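Local coordinates for hypothetical protein Atu2299 (Agrobacterium tumefaciens, PDB 2HLY) that is of unknown function but belongs to the DUF2026 family of the CA peptidase clan and may therefore share a papain-like fold, at residues Lys51-Tyr63 and Phe88-Asp100. Sequence-based numbering, arbitrary orientation.
Sequences KVKAVPKGGLAAY and FHCWVEADGWAID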
loop_
_atom_site.group_PDB
_atom_site.type_symbol
_atom_site.label_atom_id
_atom_site.label_comp_id
_atom_site.label_asym_id
_atom_site.label_seq_id
_atom_site.Cartn_x
_atom_site.Cartn_y
_atom_site.Cartn_z
ATOM N N LYS A 51 -5.405 9.979 13.033
ATOM C CA LYS A 51 -6.395 9.680 14.077
ATOM C C LYS A 51 -7.685 9.172 13.477
ATOM O O LYS A 51 -8.777 9.525 13.924
ATOM C CB LYS A 51 -6.682 10.912 14.952
ATOM C CG LYS A 51 -5.442 11.658 15.396
ATOM C CD LYS A 51 -4.552 10.803 16.260
ATOM C CE LYS A 51 -4.981 10.871 17.721
ATOM N NZ LYS A 51 -4.105 10.017 18.561
ATOM N N VAL A 52 -7.551 8.362 12.439
ATOM C CA VAL A 52 -8.705 7.706 11.850
ATOM C C VAL A 52 -8.579 6.216 12.072
ATOM O O VAL A 52 -7.484 5.691 12.243
ATOM C CB VAL A 52 -8.816 8.013 10.343
ATOM C CG1 VAL A 52 -9.119 9.502 10.128
ATOM C CG2 VAL A 52 -7.525 7.615 9.614
ATOM N N LYS A 53 -9.710 5.526 12.085
ATOM C CA LYS A 53 -9.652 4.083 12.059
ATOM C C LYS A 53 -9.220 3.750 10.641
ATOM O O LYS A 53 -9.728 4.311 9.655
ATOM C CB LYS A 53 -10.993 3.450 12.436
ATOM C CG LYS A 53 -11.166 3.245 13.941
ATOM C CD LYS A 53 -11.450 4.546 14.681
ATOM C CE LYS A 53 -11.912 4.278 16.114
ATOM N NZ LYS A 53 -10.769 4.002 17.043
ATOM N N ALA A 54 -8.181 2.946 10.550
ATOM C CA ALA A 54 -7.674 2.504 9.259
ATOM C C ALA A 54 -7.468 1.020 9.416
ATOM O O ALA A 54 -6.811 0.570 10.362
ATOM C CB ALA A 54 -6.361 3.189 8.944
ATOM N N VAL A 55 -8.046 0.259 8.498
ATOM C CA VAL A 55 -8.071 -1.197 8.616
ATOM C C VAL A 55 -7.441 -1.783 7.354
ATOM O O VAL A 55 -7.910 -1.506 6.256
ATOM C CB VAL A 55 -9.532 -1.725 8.757
ATOM C CG1 VAL A 55 -9.556 -3.240 8.919
ATOM C CG2 VAL A 55 -10.251 -1.052 9.954
ATOM N N PRO A 56 -6.384 -2.591 7.505
ATOM C CA PRO A 56 -5.863 -3.326 6.344
ATOM C C PRO A 56 -6.814 -4.462 6.030
ATOM O O PRO A 56 -7.317 -5.121 6.955
ATOM C CB PRO A 56 -4.517 -3.869 6.822
ATOM C CG PRO A 56 -4.580 -3.828 8.300
ATOM C CD PRO A 56 -5.641 -2.884 8.748
ATOM N N LYS A 57 -7.077 -4.671 4.742
ATOM C CA LYS A 57 -7.930 -5.772 4.290
ATOM C C LYS A 57 -7.241 -6.425 3.116
ATOM O O LYS A 57 -6.364 -5.825 2.500
ATOM C CB LYS A 57 -9.296 -5.244 3.876
ATOM C CG LYS A 57 -10.083 -4.739 5.058
ATOM C CD LYS A 57 -11.522 -4.604 4.704
ATOM C CE LYS A 57 -12.339 -4.292 5.917
ATOM N NZ LYS A 57 -13.725 -4.015 5.464
ATOM N N GLY A 58 -7.601 -7.667 2.822
ATOM C CA GLY A 58 -7.015 -8.362 1.680
ATOM C C GLY A 58 -8.014 -9.290 1.022
ATOM O O GLY A 58 -9.038 -9.623 1.604
ATOM N N GLY A 59 -7.710 -9.658 -0.216
ATOM C CA GLY A 59 -8.482 -10.653 -0.947
ATOM C C GLY A 59 -8.206 -10.456 -2.417
ATOM O O GLY A 59 -7.041 -10.422 -2.843
ATOM N N LEU A 60 -9.286 -10.326 -3.178
ATOM C CA LEU A 60 -9.201 -10.100 -4.623
ATOM C C LEU A 60 -9.281 -8.594 -4.887
ATOM O O LEU A 60 -10.122 -7.901 -4.307
ATOM C CB LEU A 60 -10.355 -10.831 -5.332
ATOM C CG LEU A 60 -10.389 -10.719 -6.851
ATOM C CD1 LEU A 60 -10.947 -11.999 -7.471
ATOM C CD2 LEU A 60 -11.167 -9.470 -7.312
ATOM N N ALA A 61 -8.398 -8.087 -5.750
ATOM C CA ALA A 61 -8.418 -6.655 -6.091
ATOM C C ALA A 61 -8.170 -6.480 -7.580
ATOM O O ALA A 61 -7.384 -7.224 -8.176
ATOM C CB ALA A 61 -7.385 -5.877 -5.292
ATOM N N ALA A 62 -8.857 -5.515 -8.175
ATOM C CA ALA A 62 -8.674 -5.219 -9.600
ATOM C C ALA A 62 -8.780 -3.729 -9.816
ATOM O O ALA A 62 -9.587 -3.077 -9.165
ATOM C CB ALA A 62 -9.713 -5.932 -10.426
ATOM N N TYR A 63 -7.970 -3.204 -10.734
ATOM C CA TYR A 63 -7.942 -1.773 -11.013
ATOM C C TYR A 63 -7.912 -1.541 -12.509
ATOM O O TYR A 63 -7.226 -2.276 -13.226
ATOM C CB TYR A 63 -6.641 -1.178 -10.483
ATOM C CG TYR A 63 -6.487 -1.219 -8.994
ATOM C CD1 TYR A 63 -7.120 -0.254 -8.203
ATOM C CD2 TYR A 63 -5.672 -2.184 -8.374
ATOM C CE1 TYR A 63 -6.979 -0.262 -6.817
ATOM C CE2 TYR A 63 -5.528 -2.201 -6.976
ATOM C CZ TYR A 63 -6.182 -1.230 -6.216
ATOM O OH TYR A 63 -6.057 -1.205 -4.842
ATOM N N PHE A 88 -2.508 -12.743 -4.231
ATOM C CA PHE A 88 -3.246 -12.152 -3.111
ATOM C C PHE A 88 -2.819 -10.690 -2.955
ATOM O O PHE A 88 -1.641 -10.360 -3.119
ATOM C CB PHE A 88 -2.934 -12.907 -1.829
ATOM C CG PHE A 88 -3.850 -12.566 -0.698
ATOM C CD1 PHE A 88 -5.091 -13.176 -0.615
ATOM C CD2 PHE A 88 -3.471 -11.649 0.276
ATOM C CE1 PHE A 88 -5.955 -12.881 0.420
ATOM C CE2 PHE A 88 -4.343 -11.345 1.328
ATOM C CZ PHE A 88 -5.584 -11.960 1.378
ATOM N N HIS A 89 -3.778 -9.820 -2.643
ATOM C CA HIS A 89 -3.476 -8.396 -2.520
ATOM C C HIS A 89 -4.178 -7.750 -1.331
ATOM O O HIS A 89 -5.306 -8.117 -1.009
ATOM C CB HIS A 89 -3.854 -7.673 -3.811
ATOM C CG HIS A 89 -3.318 -6.281 -3.898
ATOM N ND1 HIS A 89 -1.978 -6.022 -4.096
ATOM C CD2 HIS A 89 -3.931 -5.077 -3.812
ATOM C CE1 HIS A 89 -1.789 -4.712 -4.134
ATOM N NE2 HIS A 89 -2.960 -4.118 -3.967
ATOM N N CYS A 90 -3.491 -6.810 -0.671
ATOM C CA CYS A 90 -4.053 -6.072 0.463
ATOM C C CYS A 90 -4.184 -4.601 0.129
ATOM O O CYS A 90 -3.407 -4.075 -0.683
ATOM C CB CYS A 90 -3.143 -6.187 1.684
ATOM S SG CYS A 90 -3.029 -7.853 2.329
ATOM N N TRP A 91 -5.114 -3.945 0.804
ATOM C CA TRP A 91 -5.323 -2.492 0.672
ATOM C C TRP A 91 -5.723 -1.940 2.047
ATOM O O TRP A 91 -5.773 -2.688 3.033
ATOM C CB TRP A 91 -6.406 -2.208 -0.365
ATOM C CG TRP A 91 -7.719 -2.822 -0.033
ATOM C CD1 TRP A 91 -8.748 -2.255 0.660
ATOM C CD2 TRP A 91 -8.154 -4.145 -0.387
ATOM N NE1 TRP A 91 -9.796 -3.134 0.761
ATOM C CE2 TRP A 91 -9.456 -4.306 0.131
ATOM C CE3 TRP A 91 -7.571 -5.198 -1.101
ATOM C CZ2 TRP A 91 -10.190 -5.486 -0.038
ATOM C CZ3 TRP A 91 -8.294 -6.379 -1.261
ATOM C CH2 TRP A 91 -9.596 -6.506 -0.745
ATOM N N VAL A 92 -6.010 -0.639 2.121
ATOM C CA VAL A 92 -6.443 -0.031 3.378
ATOM C C VAL A 92 -7.822 0.575 3.179
ATOM O O VAL A 92 -8.105 1.141 2.118
ATOM C CB VAL A 92 -5.461 1.074 3.823
ATOM C CG1 VAL A 92 -5.943 1.733 5.109
ATOM C CG2 VAL A 92 -4.100 0.461 4.061
ATOM N N GLU A 93 -8.680 0.420 4.193
ATOM C CA GLU A 93 -9.966 1.101 4.239
ATOM C C GLU A 93 -9.924 2.022 5.447
ATOM O O GLU A 93 -9.706 1.569 6.568
ATOM C CB GLU A 93 -11.089 0.080 4.336
ATOM C CG GLU A 93 -11.114 -0.796 3.088
ATOM C CD GLU A 93 -12.328 -1.685 2.981
ATOM O OE1 GLU A 93 -13.207 -1.622 3.878
ATOM O OE2 GLU A 93 -12.375 -2.454 1.995
ATOM N N ALA A 94 -10.076 3.322 5.210
ATOM C CA ALA A 94 -9.940 4.286 6.303
ATOM C C ALA A 94 -10.906 5.430 6.128
ATOM O O ALA A 94 -10.837 6.138 5.131
ATOM C CB ALA A 94 -8.515 4.821 6.357
ATOM N N ASP A 95 -11.799 5.617 7.102
ATOM C CA ASP A 95 -12.705 6.771 7.091
ATOM C C ASP A 95 -13.505 6.805 5.783
ATOM O O ASP A 95 -13.826 7.891 5.265
ATOM C CB ASP A 95 -11.882 8.064 7.242
ATOM C CG ASP A 95 -12.492 9.054 8.223
ATOM O OD1 ASP A 95 -13.363 8.656 9.024
ATOM O OD2 ASP A 95 -12.076 10.234 8.196
ATOM N N GLY A 96 -13.804 5.618 5.254
ATOM C CA GLY A 96 -14.558 5.463 4.010
ATOM C C GLY A 96 -13.700 5.400 2.752
ATOM O O GLY A 96 -14.181 4.948 1.703
ATOM N N TRP A 97 -12.438 5.813 2.857
ATOM C CA TRP A 97 -11.523 5.841 1.712
ATOM C C TRP A 97 -10.875 4.488 1.470
ATOM O O TRP A 97 -10.495 3.803 2.426
ATOM C CB TRP A 97 -10.399 6.894 1.915
ATOM C CG TRP A 97 -10.926 8.276 1.891
ATOM C CD1 TRP A 97 -11.424 8.990 2.954
ATOM C CD2 TRP A 97 -11.110 9.094 0.733
ATOM N NE1 TRP A 97 -11.865 10.228 2.521
ATOM C CE2 TRP A 97 -11.698 10.308 1.162
ATOM C CE3 TRP A 97 -10.816 8.930 -0.621
ATOM C CZ2 TRP A 97 -12.007 11.348 0.270
ATOM C CZ3 TRP A 97 -11.132 9.968 -1.505
ATOM C CH2 TRP A 97 -11.714 11.157 -1.049
ATOM N N ALA A 98 -10.760 4.125 0.198
ATOM C CA ALA A 98 -9.899 3.011 -0.234
ATOM C C ALA A 98 -8.556 3.627 -0.590
ATOM O O ALA A 98 -8.470 4.525 -1.454
ATOM C CB ALA A 98 -10.488 2.332 -1.458
ATOM N N ILE A 99 -7.507 3.156 0.081
ATOM C CA ILE A 99 -6.171 3.634 -0.188
ATOM C C ILE A 99 -5.261 2.438 -0.446
ATOM O O ILE A 99 -5.225 1.492 0.345
ATOM C CB ILE A 99 -5.622 4.483 0.981
ATOM C CG1 ILE A 99 -6.635 5.586 1.332
ATOM C CG2 ILE A 99 -4.298 5.119 0.565
ATOM C CD1 ILE A 99 -6.308 6.416 2.545
ATOM N N ASP A 100 -4.544 2.483 -1.565
ATOM C CA ASP A 100 -3.580 1.426 -1.852
ATOM C C ASP A 100 -2.212 2.083 -1.919
ATOM O O ASP A 100 -1.832 2.654 -2.947
ATOM C CB ASP A 100 -3.929 0.696 -3.157
ATOM C CG ASP A 100 -3.142 -0.579 -3.330
ATOM O OD1 ASP A 100 -2.009 -0.655 -2.792
ATOM O OD2 ASP A 100 -3.668 -1.515 -3.983
HETATM O O HOH W 1 -12.275 4.000 9.461
#
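Lys-57 and Glu-93 meet at roughly a right angle on the face of the sheet that also carries Trp-91. The extended lysine chain lays CD 3.5 Å from Glu-93 CD, and its NZ forms a salt bridge to Glu-93 OE1 at 2.9 Å, approaching from above the carboxylate plane. The other oxygen, Glu-93 OE2, accepts an almost straight hydrogen bond (175°) from Trp-91 NE1, 2.9 Å away and within the indole plane, so the carboxylate ties both neighbours together and helps to fix the rotation of the indole. With CG of Trp-91 between its backbone N and carbonyl carbon (chi1 59°), the ring folds back over strand 54-58: Lys-57 O and Gly-58 lie over one face, Gly-58 CA making a CH-pi contact 4.2 Å from the centroid of the six-membered ring. Tyr-142 also stacks on this indole.

Strands 54-58 and 89-94 pair antiparallel through hydrogen bonds between Val-55 and Glu-93 and between Lys-57 and Trp-91. Ala-54 CB packs on Ala-94 CB (3.7 Å) on the face turned to helix 31-50. At Gly-59, which has positive phi, the chain turns a corner into the second sheet, its N still bonded to His-89 O, while Phe-88 CZ sits 3.5 Å from that same N.

Past the corner, Ala-61 CB rests against His-89 CD2. Tyr-63 OH hydrogen-bonds Tyr-142 OH and lies 2.6 Å from Asp-100 OD2, a weak contact at most as a bond, with ring and carboxylate planes 52° apart. The syn lone pair of Asp-100 OD2 takes the in-plane His-89 NE2-H in a nearly straight bond. Such a buried histidine-carboxylate pair, with its imidazole oriented by Asp-100 and stacked on Phe-72, is consistent with the His-Asp/Asn pair of papain-like peptidases, although no activity is established here.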